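Local coordinates for protein YCGM (Escherichia coli, PDB 1NR9) that is of unknown function but belongs to the fumarylacetoacetate hydrolase family and binds a magnesium ion, at residues 54-57 against 58-62. Sequence-based numbering, arbitrary orientation.
Sequences CDLR and QPLAI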
# COMPACT_ATOMS: atom_id res chain seq x y z
N CYS A 54 8.93 -9.56 -5.26
CA CYS A 54 9.75 -10.76 -5.22
C CYS A 54 10.43 -11.07 -6.54
O CYS A 54 9.98 -10.65 -7.60
CB CYS A 54 8.93 -11.97 -4.76
SG CYS A 54 7.65 -12.45 -5.90
N ASP A 55 11.53 -11.81 -6.45
CA ASP A 55 12.30 -12.19 -7.63
C ASP A 55 11.50 -13.07 -8.61
O ASP A 55 11.07 -14.18 -8.26
CB ASP A 55 13.55 -12.94 -7.18
CG ASP A 55 14.65 -12.88 -8.20
OD1 ASP A 55 14.32 -12.83 -9.41
OD2 ASP A 55 15.83 -12.90 -7.80
N LEU A 56 11.31 -12.59 -9.83
CA LEU A 56 10.56 -13.33 -10.85
C LEU A 56 11.32 -14.54 -11.37
O LEU A 56 10.74 -15.43 -12.00
CB LEU A 56 10.21 -12.42 -12.03
CG LEU A 56 9.38 -13.02 -13.18
CD1 LEU A 56 8.10 -13.65 -12.65
CD2 LEU A 56 9.05 -11.92 -14.19
N ARG A 57 12.62 -14.58 -11.10
CA ARG A 57 13.47 -15.67 -11.57
C ARG A 57 13.40 -16.92 -10.70
O ARG A 57 13.76 -18.00 -11.15
CB ARG A 57 14.92 -15.20 -11.67
CG ARG A 57 15.18 -14.16 -12.75
CD ARG A 57 16.00 -13.03 -12.19
NE ARG A 57 17.27 -13.52 -11.65
CZ ARG A 57 17.92 -12.97 -10.63
NH1 ARG A 57 17.45 -11.90 -10.01
NH2 ARG A 57 19.06 -13.50 -10.23
N GLN A 58 12.93 -16.77 -9.47
CA GLN A 58 12.83 -17.90 -8.57
C GLN A 58 11.41 -18.46 -8.56
O GLN A 58 10.47 -17.79 -9.00
CB GLN A 58 13.25 -17.49 -7.15
CG GLN A 58 14.66 -16.92 -7.07
CD GLN A 58 15.69 -17.77 -7.80
OE1 GLN A 58 15.83 -18.97 -7.55
NE2 GLN A 58 16.42 -17.15 -8.73
N PRO A 59 11.24 -19.70 -8.08
CA PRO A 59 9.89 -20.27 -8.04
C PRO A 59 8.91 -19.26 -7.48
O PRO A 59 9.29 -18.43 -6.65
CB PRO A 59 10.06 -21.49 -7.13
CG PRO A 59 11.44 -21.97 -7.52
CD PRO A 59 12.25 -20.68 -7.62
N LEU A 60 7.67 -19.31 -7.94
CA LEU A 60 6.63 -18.39 -7.49
C LEU A 60 5.74 -18.99 -6.41
O LEU A 60 5.26 -20.12 -6.54
CB LEU A 60 5.77 -17.93 -8.67
CG LEU A 60 6.53 -17.32 -9.85
CD1 LEU A 60 5.59 -16.44 -10.66
CD2 LEU A 60 7.70 -16.49 -9.33
N ALA A 61 5.50 -18.23 -5.36
CA ALA A 61 4.67 -18.68 -4.26
C ALA A 61 3.27 -18.09 -4.33
O ALA A 61 3.11 -16.87 -4.21
CB ALA A 61 5.32 -18.30 -2.94
N ILE A 62 2.27 -18.94 -4.52
CA ILE A 62 0.89 -18.46 -4.59
C ILE A 62 0.00 -19.04 -3.50
O ILE A 62 0.12 -20.21 -3.15
CB ILE A 62 0.23 -18.77 -5.97
CG1 ILE A 62 0.20 -20.28 -6.21
CG2 ILE A 62 0.97 -18.03 -7.09
CD1 ILE A 62 -0.42 -20.69 -7.54
O HOH W 1 9.43 -15.58 -6.25
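Gln58 folds back over Asp55 in a type I beta turn that ends the short strand 53-55 of this fumarylacetoacetate hydrolase-family fold. The hydrogen bond across the turn, Gln58 N to Asp55 O, is weak at 3.4 Å, though nearly straight at 156°. Asp55 O has a further partner: one water donates to it and to Pro59 O, 2.9 Å from each oxygen. Alongside, the Gln58 chain passes at a slant to that of Asp55: Asp55 CB lies 4.1 Å from Gln58 CG, and the carboxylate and amide planes are turned 75° apart, so the approach is through methylene groups and not by stacking.

A second, overlapping element is an Asx turn. Asp55 holds CG anti to its own nitrogen (chi1 -157°), which brings OD1 to the turn's interior N-H: Arg57 N donates to Asp55 OD1 over 3.0 Å, coming from above the carboxylate plane. The other carboxylate oxygen, OD2, lies 2.9 Å from Arg57 NH1, but well out of the guanidinium plane, so this salt bridge rests on charge without a directed N-H. Bends at chi2 and chi3 curl the arginine back to that position.

On the apolar side, the buried Leu56 and Leu60 meet through their CD1 methyls at 4.2 Å, and both also touch Pro131 of strand 130-137. Further out, backbone hydrogen bonds tie Leu56 to Leu132, and Leu60 to Arg219 and Leu221, so the residues after the turn lead the chain from the mixed sheet to strand 214-219, at the edge of the antiparallel sheet within this chain. There Gln58 O makes a weak hydrogen bond with Thr218 OG1.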